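Local coordinates for protein ORF98 PTP-2 (Cydia pomonella granulosis virus, PDB 6I28) that probably acts as a dual-specificity protein phosphatase, removing phosphate from tyrosine and serine or threonine residues, with MAP kinases as possible substrates, at residues V100-H105 / T113-Y118; Y117-M120 / Q124-Y127. All coordinates share one frame; numbering follows the deposited sequence.

Contact 1 (V100-H105 / T113-Y118); sequences VLIHCH and TLAIYY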
loop_
_atom_site.group_PDB
_atom_site.type_symbol
_atom_site.label_atom_id
_atom_site.label_comp_id
_atom_site.label_asym_id
_atom_site.label_seq_id
_atom_site.Cartn_x
_atom_site.Cartn_y
_atom_site.Cartn_z
ATOM N N VAL A 100 -6.298 1.575 7.033
ATOM C CA VAL A 100 -5.865 2.336 5.858
ATOM C C VAL A 100 -6.327 1.622 4.591
ATOM O O VAL A 100 -6.103 0.420 4.435
ATOM C CB VAL A 100 -4.337 2.510 5.827
ATOM C CG1 VAL A 100 -3.912 3.426 4.724
ATOM C CG2 VAL A 100 -3.807 3.072 7.115
ATOM N N LEU A 101 -6.935 2.371 3.680
ATOM C CA LEU A 101 -7.182 1.936 2.317
ATOM C C LEU A 101 -6.036 2.491 1.463
ATOM O O LEU A 101 -5.897 3.695 1.326
ATOM C CB LEU A 101 -8.529 2.404 1.779
ATOM C CG LEU A 101 -8.652 2.247 0.262
ATOM C CD1 LEU A 101 -8.506 0.723 -0.167
ATOM C CD2 LEU A 101 -9.943 2.868 -0.282
ATOM N N ILE A 102 -5.243 1.611 0.879
ATOM C CA ILE A 102 -4.232 1.967 -0.119
ATOM C C ILE A 102 -4.786 1.614 -1.504
ATOM O O ILE A 102 -5.197 0.479 -1.779
ATOM C CB ILE A 102 -2.903 1.239 0.099
ATOM C CG1 ILE A 102 -2.326 1.423 1.512
ATOM C CG2 ILE A 102 -1.868 1.725 -0.962
ATOM C CD1 ILE A 102 -1.350 0.283 1.848
ATOM N N HIS A 103 -4.870 2.579 -2.393
ATOM C CA HIS A 103 -5.465 2.331 -3.693
ATOM C C HIS A 103 -4.646 2.962 -4.820
ATOM O O HIS A 103 -3.977 3.995 -4.652
ATOM C CB HIS A 103 -6.916 2.850 -3.791
ATOM C CG HIS A 103 -7.047 4.315 -4.127
ATOM N ND1 HIS A 103 -7.165 4.794 -5.415
ATOM C CD2 HIS A 103 -7.080 5.408 -3.322
ATOM C CE1 HIS A 103 -7.276 6.111 -5.387
ATOM N NE2 HIS A 103 -7.223 6.509 -4.132
ATOM N N CYS A 104 -4.742 2.349 -5.985
ATOM C CA CYS A 104 -4.269 2.894 -7.245
ATOM C C CYS A 104 -5.430 2.838 -8.222
ATOM O O CYS A 104 -6.563 3.230 -7.874
ATOM C CB CYS A 104 -3.013 2.164 -7.715
ATOM S SG CYS A 104 -3.060 0.380 -7.810
ATOM N N HIS A 105 -5.199 2.388 -9.453
ATOM C CA HIS A 105 -6.293 2.256 -10.420
ATOM C C HIS A 105 -6.852 0.842 -10.488
ATOM O O HIS A 105 -8.064 0.670 -10.543
ATOM C CB HIS A 105 -5.822 2.721 -11.800
ATOM C CG HIS A 105 -5.861 4.209 -11.954
ATOM N ND1 HIS A 105 -6.964 4.962 -11.616
ATOM C CD2 HIS A 105 -4.925 5.094 -12.361
ATOM C CE1 HIS A 105 -6.720 6.240 -11.838
ATOM N NE2 HIS A 105 -5.489 6.348 -12.293
ATOM N N THR A 113 2.129 -3.044 -4.007
ATOM C CA THR A 113 3.536 -2.906 -3.668
ATOM C C THR A 113 3.727 -2.266 -2.301
ATOM O O THR A 113 4.498 -2.743 -1.466
ATOM C CB THR A 113 4.236 -2.133 -4.778
ATOM O OG1 THR A 113 4.330 -2.976 -5.954
ATOM C CG2 THR A 113 5.692 -1.718 -4.412
ATOM N N LEU A 114 3.016 -1.168 -2.021
ATOM C CA LEU A 114 3.144 -0.565 -0.698
ATOM C C LEU A 114 2.614 -1.454 0.417
ATOM O O LEU A 114 3.211 -1.485 1.511
ATOM C CB LEU A 114 2.455 0.800 -0.658
ATOM C CG LEU A 114 2.463 1.614 0.643
ATOM C CD1 LEU A 114 3.879 1.847 1.107
ATOM C CD2 LEU A 114 1.699 2.937 0.474
ATOM N N ALA A 115 1.479 -2.123 0.197
ATOM C CA ALA A 115 0.944 -3.034 1.207
ATOM C C ALA A 115 1.933 -4.144 1.515
ATOM O O ALA A 115 2.203 -4.440 2.695
ATOM C CB ALA A 115 -0.385 -3.592 0.737
ATOM N N ILE A 116 2.539 -4.721 0.479
ATOM C CA ILE A 116 3.473 -5.824 0.664
ATOM C C ILE A 116 4.672 -5.326 1.444
ATOM O O ILE A 116 5.161 -6.000 2.346
ATOM C CB ILE A 116 3.870 -6.432 -0.697
ATOM C CG1 ILE A 116 2.711 -7.205 -1.347
ATOM C CG2 ILE A 116 5.128 -7.353 -0.568
ATOM C CD1 ILE A 116 2.991 -7.816 -2.744
ATOM N N TYR A 117 5.139 -4.119 1.137
ATOM C CA TYR A 117 6.315 -3.587 1.808
ATOM C C TYR A 117 6.019 -3.292 3.275
ATOM O O TYR A 117 6.837 -3.599 4.162
ATOM C CB TYR A 117 6.769 -2.296 1.133
ATOM C CG TYR A 117 7.980 -1.671 1.830
ATOM C CD1 TYR A 117 9.144 -2.335 1.971
ATOM C CD2 TYR A 117 7.911 -0.401 2.350
ATOM C CE1 TYR A 117 10.270 -1.766 2.604
ATOM C CE2 TYR A 117 8.980 0.211 2.990
ATOM C CZ TYR A 117 10.164 -0.466 3.132
ATOM O OH TYR A 117 11.262 0.098 3.762
ATOM N N TYR A 118 4.856 -2.694 3.559
ATOM C CA TYR A 118 4.458 -2.541 4.933
ATOM C C TYR A 118 4.460 -3.838 5.697
ATOM O O TYR A 118 4.960 -3.877 6.822
ATOM C CB TYR A 118 3.099 -1.847 5.040
ATOM C CG TYR A 118 2.715 -1.564 6.449
ATOM C CD1 TYR A 118 3.227 -0.436 7.074
ATOM C CD2 TYR A 118 1.914 -2.427 7.210
ATOM C CE1 TYR A 118 2.944 -0.148 8.357
ATOM C CE2 TYR A 118 1.591 -2.090 8.547
ATOM C CZ TYR A 118 2.147 -0.959 9.109
ATOM O OH TYR A 118 1.917 -0.573 10.414
#
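In the beta-loop-alpha unit that carries the phosphate-binding P-loop of the protein tyrosine phosphatases, Ile102 of the central strand packs against Leu114 and Ala115 of the helix that follows. Strand 100-103 sits third of five in the mixed sheet, between strands 18-21 and 41-46, and runs straight into the signature loop from Cys104 to Arg110. The chain then returns as helix 110-123, packed on one face of the sheet. By analogy with the family, Cys104 would be the nucleophile and Arg110, which it touches, the phosphate-gripping arginine.

The join between strand and helix is purely apolar and rests on one side chain. Ile102 points at the helix and splits its two branches over it. With chi1 at -54°, CG2 lies anti to the backbone N, and this methyl meets Leu114 CD2 at 4.0 Å, the two side chains crossing at about a right angle. The longer branch carries its terminal methyl to the next residue along, where Ile102 CD1 lies 4.1 Å from Ala115 CB and equally far from Ala115 N. Because alanine ends at CB, the methyl can come right up to the helix backbone; the CA atoms of Ile102 and Ala115 are 7.3 Å apart. Ile102 also touches Ser111, one helical turn before Ala115.

His103 projects from the other face of the strand, and both its ring nitrogens are engaged, which should fix the ring's rotation beside the cysteine. NE2 bonds to Ser44 OG on the neighbouring strand. At the other nitrogen, His103 ND1 donates to Cys104 O at 3.0 Å, nearly straight at 162°, reaching a lone pair in the carbonyl plane while the oxygen stays close to the imidazole plane.

Contact 2 (Y117-M120 / Q124-Y127); sequences YYIM and QIDY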
loop_
_atom_site.group_PDB
_atom_site.type_symbol
_atom_site.label_atom_id
_atom_site.label_comp_id
_atom_site.label_asym_id
_atom_site.label_seq_id
_atom_site.Cartn_x
_atom_site.Cartn_y
_atom_site.Cartn_z
ATOM N N TYR A 117 5.139 -4.119 1.137
ATOM C CA TYR A 117 6.315 -3.587 1.808
ATOM C C TYR A 117 6.019 -3.292 3.275
ATOM O O TYR A 117 6.837 -3.599 4.162
ATOM C CB TYR A 117 6.769 -2.296 1.133
ATOM C CG TYR A 117 7.980 -1.671 1.830
ATOM C CD1 TYR A 117 9.144 -2.335 1.971
ATOM C CD2 TYR A 117 7.911 -0.401 2.350
ATOM C CE1 TYR A 117 10.270 -1.766 2.604
ATOM C CE2 TYR A 117 8.980 0.211 2.990
ATOM C CZ TYR A 117 10.164 -0.466 3.132
ATOM O OH TYR A 117 11.262 0.098 3.762
ATOM N N TYR A 118 4.856 -2.694 3.559
ATOM C CA TYR A 118 4.458 -2.541 4.933
ATOM C C TYR A 118 4.460 -3.838 5.697
ATOM O O TYR A 118 4.960 -3.877 6.822
ATOM C CB TYR A 118 3.099 -1.847 5.040
ATOM C CG TYR A 118 2.715 -1.564 6.449
ATOM C CD1 TYR A 118 3.227 -0.436 7.074
ATOM C CD2 TYR A 118 1.914 -2.427 7.210
ATOM C CE1 TYR A 118 2.944 -0.148 8.357
ATOM C CE2 TYR A 118 1.591 -2.090 8.547
ATOM C CZ TYR A 118 2.147 -0.959 9.109
ATOM O OH TYR A 118 1.917 -0.573 10.414
ATOM N N ILE A 119 4.009 -4.952 5.079
ATOM C CA ILE A 119 4.003 -6.231 5.779
ATOM C C ILE A 119 5.407 -6.825 5.900
ATOM O O ILE A 119 5.758 -7.373 6.947
ATOM C CB ILE A 119 3.003 -7.154 5.031
ATOM C CG1 ILE A 119 1.554 -6.640 5.250
ATOM C CG2 ILE A 119 3.149 -8.629 5.447
ATOM C CD1 ILE A 119 0.508 -7.442 4.549
ATOM N N MET A 120 6.231 -6.704 4.841
ATOM C CA MET A 120 7.620 -7.112 4.906
ATOM C C MET A 120 8.351 -6.432 6.042
ATOM O O MET A 120 9.023 -7.087 6.836
ATOM C CB MET A 120 8.346 -6.788 3.595
ATOM C CG MET A 120 7.869 -7.502 2.387
ATOM S SD MET A 120 8.632 -6.871 0.890
ATOM C CE MET A 120 10.360 -6.960 1.314
ATOM N N GLN A 124 9.282 -8.170 9.340
ATOM C CA GLN A 124 10.634 -8.574 8.999
ATOM C C GLN A 124 10.592 -9.932 8.309
ATOM O O GLN A 124 11.145 -10.931 8.793
ATOM C CB GLN A 124 11.543 -8.594 10.226
ATOM C CG GLN A 124 11.804 -7.220 10.725
ATOM C CD GLN A 124 12.693 -6.445 9.788
ATOM O OE1 GLN A 124 13.817 -6.844 9.510
ATOM N NE2 GLN A 124 12.201 -5.307 9.321
ATOM N N ILE A 125 9.888 -9.964 7.178
ATOM C CA ILE A 125 9.789 -11.150 6.336
ATOM C C ILE A 125 10.082 -10.735 4.894
ATOM O O ILE A 125 9.949 -9.581 4.520
ATOM C CB ILE A 125 8.411 -11.859 6.428
ATOM C CG1 ILE A 125 7.266 -10.984 5.910
ATOM C CG2 ILE A 125 8.079 -12.222 7.856
ATOM C CD1 ILE A 125 5.836 -11.631 6.061
ATOM N N ASP A 126 10.492 -11.697 4.067
ATOM C CA ASP A 126 10.964 -11.334 2.734
ATOM C C ASP A 126 9.812 -11.133 1.758
ATOM O O ASP A 126 8.638 -11.343 2.083
ATOM C CB ASP A 126 11.920 -12.403 2.194
ATOM C CG ASP A 126 11.242 -13.719 1.949
ATOM O OD1 ASP A 126 10.015 -13.884 2.100
ATOM O OD2 ASP A 126 11.971 -14.630 1.596
ATOM N N TYR A 127 10.143 -10.736 0.527
ATOM C CA TYR A 127 9.103 -10.409 -0.434
ATOM C C TYR A 127 8.186 -11.589 -0.717
ATOM O O TYR A 127 6.961 -11.448 -0.705
ATOM C CB TYR A 127 9.698 -9.905 -1.729
ATOM C CG TYR A 127 8.662 -9.794 -2.831
ATOM C CD1 TYR A 127 7.831 -8.702 -2.893
ATOM C CD2 TYR A 127 8.494 -10.790 -3.800
ATOM C CE1 TYR A 127 6.878 -8.573 -3.865
ATOM C CE2 TYR A 127 7.507 -10.640 -4.810
ATOM C CZ TYR A 127 6.713 -9.532 -4.822
ATOM O OH TYR A 127 5.739 -9.356 -5.777
#
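Met120 lies along the backbone of the segment 124-127, its side chain passing from Ile125 to Tyr127. At the base, Met120 CB rests 3.4 Å from Ile125 O. The next carbon stays beside the same carbonyl, Met120 CG being 3.6 Å from Ile125 O, and comes near Asp126 O as well. The sulfur reaches the start of the next helix: Met120 SD is 3.8 Å from Tyr127 CA and lies at the edge of the tyrosine ring, near its plane, rather than over a face. The chain bends at the sulfur (chi3 52°) and keeps the last methyl beside the same residue, Met120 CE lying 3.9 Å from Tyr127 N. Ala130 and Leu150, from the two following helices, also touch this side chain.

Beside it, the side chains of Ile119 and Ile125 run alongside each other in a common direction, Ile119 CG2 meeting Ile125 CD1 at 4.1 Å; both also touch Ala130.

The backbone of the same methionine adds a polar link. Ile125 N donates to Met120 O at 3.0 Å, with an N-H...O angle of 155°, and arrives on a lone pair in the carbonyl plane. Just past this turn Asp126 occupies the N-cap of helix 127-137, its OD1 taking the amide of Gln129. The bond from Ile125 back to Met120 spans five residues and closes over Gln124, whose phi is positive (51°): the 6-to-1 bond and left-handed residue of a Schellman motif, ending helix 110-123.

Both contacts use helix 110-123, one on its middle turns and the other at its C-terminal end, their centres 12 Å apart. Contact 1 lies almost at the centre of the chain, entirely buried, and joins the helix to the sheet chiefly through methyl groups. Contact 2 is nearer the outside, with its turn residues partly exposed, and adds a backbone bond and a methionine laid over carbonyls to its apolar packing. Thus the first seats the helix on the sheet and the second closes the helix where the chain turns toward the next. They meet directly where Ile116 CG2 packs 3.8 Å from Tyr127 CD1.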